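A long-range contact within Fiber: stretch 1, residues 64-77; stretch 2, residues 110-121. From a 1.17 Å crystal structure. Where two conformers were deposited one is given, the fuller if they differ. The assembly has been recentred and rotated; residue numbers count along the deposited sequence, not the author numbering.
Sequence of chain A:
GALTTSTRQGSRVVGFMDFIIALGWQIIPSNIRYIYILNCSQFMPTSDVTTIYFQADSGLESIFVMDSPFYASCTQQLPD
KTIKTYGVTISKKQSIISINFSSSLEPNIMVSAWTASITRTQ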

# COMPACT_ATOMS: atom_id res chain seq x y z
N PHE A 64 14.33 7.69 11.22
CA PHE A 64 15.48 6.91 10.77
C PHE A 64 16.31 6.46 11.96
O PHE A 64 17.41 6.93 12.20
CB PHE A 64 16.34 7.68 9.74
CG PHE A 64 15.63 7.91 8.42
CD1 PHE A 64 14.75 8.97 8.28
CD2 PHE A 64 15.81 7.05 7.32
CE1 PHE A 64 14.10 9.20 7.10
CE2 PHE A 64 15.13 7.28 6.14
CZ PHE A 64 14.27 8.35 6.03
N VAL A 65 15.73 5.54 12.72
CA VAL A 65 16.32 5.04 13.96
C VAL A 65 17.07 3.75 13.70
O VAL A 65 18.06 3.47 14.36
CB VAL A 65 15.21 4.79 15.01
CG1 VAL A 65 15.70 3.95 16.18
CG2 VAL A 65 14.66 6.13 15.50
N MET A 66 16.57 2.95 12.77
CA MET A 66 17.15 1.64 12.51
C MET A 66 18.26 1.76 11.48
O MET A 66 18.30 2.71 10.67
CB MET A 66 16.07 0.65 12.03
CG MET A 66 14.88 0.48 12.98
SD MET A 66 15.29 -0.05 14.68
CE MET A 66 15.45 -1.83 14.49
N ASP A 67 19.16 0.77 11.49
CA ASP A 67 20.20 0.69 10.47
C ASP A 67 19.64 0.37 9.07
O ASP A 67 20.16 0.87 8.07
CB ASP A 67 21.27 -0.33 10.88
CG ASP A 67 22.18 0.19 11.99
OD1 ASP A 67 21.89 1.28 12.55
OD2 ASP A 67 23.19 -0.49 12.29
N SER A 68 18.58 -0.44 8.98
CA SER A 68 18.02 -0.79 7.67
C SER A 68 17.31 0.40 7.03
O SER A 68 16.54 1.11 7.71
CB SER A 68 17.03 -1.97 7.77
OG SER A 68 17.73 -3.20 7.77
N PRO A 69 17.51 0.60 5.73
CA PRO A 69 16.69 1.57 5.02
C PRO A 69 15.24 1.10 4.94
O PRO A 69 14.97 -0.11 5.03
CB PRO A 69 17.32 1.62 3.62
CG PRO A 69 18.56 0.86 3.66
CD PRO A 69 18.47 -0.06 4.83
N PHE A 70 14.34 2.05 4.73
CA PHE A 70 12.98 1.72 4.38
C PHE A 70 12.96 1.16 2.95
O PHE A 70 13.68 1.64 2.08
CB PHE A 70 12.09 2.94 4.45
CG PHE A 70 11.90 3.49 5.83
CD1 PHE A 70 12.73 4.47 6.35
CD2 PHE A 70 10.82 3.08 6.60
CE1 PHE A 70 12.54 4.96 7.62
CE2 PHE A 70 10.61 3.60 7.87
CZ PHE A 70 11.47 4.53 8.37
N TYR A 71 12.10 0.15 2.73
CA TYR A 71 11.93 -0.43 1.40
C TYR A 71 10.44 -0.51 1.09
O TYR A 71 9.67 -1.12 1.81
CB TYR A 71 12.60 -1.84 1.29
CG TYR A 71 12.32 -2.45 -0.05
CD1 TYR A 71 12.89 -1.93 -1.23
CD2 TYR A 71 11.38 -3.44 -0.18
CE1 TYR A 71 12.52 -2.38 -2.47
CE2 TYR A 71 11.01 -3.93 -1.42
CZ TYR A 71 11.54 -3.36 -2.58
OH TYR A 71 11.15 -3.78 -3.83
N ALA A 72 10.05 0.06 -0.05
CA ALA A 72 8.68 0.02 -0.55
C ALA A 72 8.70 -0.19 -2.05
O ALA A 72 9.76 -0.36 -2.65
CB ALA A 72 7.95 1.31 -0.18
N SER A 73 7.54 -0.21 -2.70
CA SER A 73 7.47 -0.26 -4.14
C SER A 73 6.43 0.70 -4.66
O SER A 73 5.53 1.14 -3.93
CB SER A 73 7.18 -1.66 -4.68
OG SER A 73 5.85 -2.02 -4.39
N CYS A 74 6.57 1.05 -5.92
CA CYS A 74 5.62 1.89 -6.62
C CYS A 74 5.57 1.48 -8.06
O CYS A 74 6.36 0.63 -8.50
CB CYS A 74 5.98 3.37 -6.44
SG CYS A 74 7.53 3.84 -7.21
N THR A 75 4.66 2.08 -8.83
CA THR A 75 4.51 1.74 -10.24
C THR A 75 4.33 2.98 -11.09
O THR A 75 3.95 4.05 -10.63
CB THR A 75 3.31 0.80 -10.49
OG1 THR A 75 2.07 1.50 -10.27
CG2 THR A 75 3.38 -0.47 -9.63
N GLN A 76 4.57 2.76 -12.38
CA GLN A 76 4.10 3.66 -13.44
C GLN A 76 3.41 2.83 -14.52
O GLN A 76 3.79 1.70 -14.79
CB GLN A 76 5.24 4.42 -14.11
CG GLN A 76 5.91 5.44 -13.22
CD GLN A 76 7.03 6.14 -13.94
OE1 GLN A 76 7.97 5.50 -14.42
NE2 GLN A 76 6.94 7.45 -14.07
N GLN A 77 2.38 3.42 -15.11
CA GLN A 77 1.66 2.83 -16.23
C GLN A 77 2.16 3.47 -17.50
O GLN A 77 2.02 4.68 -17.69
CB GLN A 77 0.18 3.06 -16.06
CG GLN A 77 -0.66 2.51 -17.19
CD GLN A 77 -2.13 2.59 -16.93
OE1 GLN A 77 -2.58 2.24 -15.86
NE2 GLN A 77 -2.89 3.00 -17.92
N MET A 110 2.71 9.55 -14.12
CA MET A 110 2.49 9.53 -12.70
C MET A 110 3.06 8.27 -12.04
O MET A 110 2.94 7.17 -12.58
CB MET A 110 0.99 9.60 -12.39
CG MET A 110 0.68 9.99 -10.96
SD MET A 110 1.07 11.71 -10.53
CE MET A 110 -0.18 12.55 -11.49
N VAL A 111 3.65 8.44 -10.87
CA VAL A 111 4.15 7.35 -10.02
C VAL A 111 3.15 7.18 -8.90
O VAL A 111 2.74 8.18 -8.28
CB VAL A 111 5.53 7.68 -9.45
CG1 VAL A 111 6.03 6.58 -8.53
CG2 VAL A 111 6.56 7.93 -10.55
N SER A 112 2.75 5.93 -8.62
CA SER A 112 1.79 5.69 -7.55
C SER A 112 2.34 6.04 -6.16
O SER A 112 3.54 5.96 -5.92
CB SER A 112 1.33 4.24 -7.57
OG SER A 112 2.42 3.35 -7.49
N ALA A 113 1.43 6.43 -5.26
CA ALA A 113 1.76 6.63 -3.87
C ALA A 113 2.27 5.33 -3.26
O ALA A 113 1.87 4.23 -3.63
CB ALA A 113 0.53 7.09 -3.13
N TRP A 114 3.12 5.47 -2.25
CA TRP A 114 3.68 4.31 -1.56
C TRP A 114 3.80 4.58 -0.10
O TRP A 114 3.83 5.72 0.36
CB TRP A 114 5.05 3.90 -2.16
CG TRP A 114 6.07 4.99 -2.24
CD1 TRP A 114 6.37 5.74 -3.33
CD2 TRP A 114 6.98 5.42 -1.20
NE1 TRP A 114 7.40 6.59 -3.05
CE2 TRP A 114 7.77 6.43 -1.74
CE3 TRP A 114 7.17 5.06 0.14
CZ2 TRP A 114 8.72 7.11 -0.99
CZ3 TRP A 114 8.09 5.76 0.89
CH2 TRP A 114 8.86 6.77 0.32
N THR A 115 3.90 3.49 0.64
CA THR A 115 4.11 3.54 2.06
C THR A 115 5.10 2.47 2.50
O THR A 115 5.00 1.34 2.05
CB THR A 115 2.81 3.26 2.88
OG1 THR A 115 1.81 4.24 2.60
CG2 THR A 115 3.10 3.26 4.40
N ALA A 116 5.99 2.83 3.40
CA ALA A 116 6.95 1.92 4.01
C ALA A 116 6.72 1.88 5.50
O ALA A 116 6.31 2.88 6.11
CB ALA A 116 8.38 2.38 3.74
N SER A 117 7.01 0.74 6.14
CA SER A 117 6.83 0.59 7.58
C SER A 117 7.93 -0.28 8.14
O SER A 117 8.17 -1.39 7.62
CB SER A 117 5.47 -0.14 7.87
OG SER A 117 5.35 -0.47 9.25
N ILE A 118 8.58 0.21 9.20
CA ILE A 118 9.55 -0.54 9.98
C ILE A 118 9.04 -0.65 11.40
O ILE A 118 8.61 0.33 11.99
CB ILE A 118 10.92 0.15 9.95
CG1 ILE A 118 11.59 -0.03 8.61
CG2 ILE A 118 11.84 -0.44 11.03
CD1 ILE A 118 12.86 0.76 8.41
N THR A 119 9.12 -1.86 11.96
CA THR A 119 8.90 -2.06 13.39
C THR A 119 10.21 -2.28 14.14
O THR A 119 11.05 -3.08 13.71
CB THR A 119 8.01 -3.28 13.62
OG1 THR A 119 6.70 -2.97 13.17
CG2 THR A 119 7.99 -3.69 15.09
N ARG A 120 10.38 -1.56 15.25
CA ARG A 120 11.47 -1.82 16.21
C ARG A 120 10.83 -2.39 17.48
O ARG A 120 9.90 -1.80 18.04
CB ARG A 120 12.23 -0.55 16.52
CG ARG A 120 13.10 -0.64 17.78
CD ARG A 120 13.78 0.69 18.14
NE ARG A 120 12.94 1.56 18.97
CZ ARG A 120 13.38 2.63 19.63
NH1 ARG A 120 14.68 2.98 19.57
NH2 ARG A 120 12.54 3.35 20.36
N THR A 121 11.37 -3.51 17.95
CA THR A 121 10.83 -4.18 19.14
C THR A 121 11.68 -3.85 20.37
O THR A 121 12.79 -3.32 20.23
CB THR A 121 10.80 -5.71 18.92
OG1 THR A 121 12.14 -6.21 18.84
CG2 THR A 121 10.04 -6.06 17.62
O HOH W 1 8.43 -1.01 4.27
O HOH W 2 2.81 1.69 -3.88
O HOH W 3 1.09 5.87 -14.03

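Two strands can lie side by side in a fold without sharing a continuous ladder of hydrogen bonds, provided that side chains and water fill the gap. The contact between residues 64-77 and 110-121 of Fiber is a compact example: strands 70-77 and 114-120 run roughly antiparallel, at 155°, with their axes 6.1 Å apart at the closest, and together the stretches bury 804 Å².

Along the second stretch, Met110 contributes through its backbone while its side chain starts away from the partner. Its carbonyl O lies 3.5 Å from Gln76 CG, and it accepts from a water that in turn accepts from Gln77 N, so that a single molecule spans the two main chains. Val111, buried, offers a compact branched surface: its CG1 packs 3.4 Å from Cys74 SG, and its CA approaches Thr75 O at 3.4 Å in a CA-H...O contact.

Direct hydrogen bonding is concentrated at Ser112. Its N donates to Thr75 O at 3.0 Å, and its OG, brought round by a p rotamer, accepts from Thr75 N at 2.9 Å. A short hydroxyl side chain thus stands in for a backbone acceptor, and both main-chain polar groups of Thr75 are satisfied in a buried setting. Next, Ala113 points away, but its carbonyl O shares a water with Ser73 O; the water donates to both, joining two acceptors that could not bond to each other.

From Trp114 onward the strand alternates. Trp114, Ala116, Ile118 and Arg120 point toward the first stretch, and Thr115, Ser117 and Thr119 away from it. The Trp114 indole spreads beside small residues, with CE3 3.8 Å from Ala72 CB and CD1 3.9 Å from Cys74 CB. At Ala116 the backbones come near, CA to CA 5.2 Å from Ala72, and methyl groups suit the narrow space: Ala116 CB lies 4.1 Å from Ala72 CB and 3.8 Å from Phe70 CB. Ser117, although its side chain turns away, uses its N to donate to a water that donates to Tyr71 O.

Ile118 has the largest area covered by the other stretch. Its extended chi2 carries CD1 over one face of the Phe70 ring, 3.7 Å from the centroid, in a CH-pi contact, while CG2 meets Met66 CG at 3.7 Å. Arg120 closes the contact with its aliphatic part, CB lying 3.6 Å from Met66 SD. Its NH1 comes within 3.7 Å of Val65 CG1, at a more exposed end where a long, charged side chain is readily accommodated.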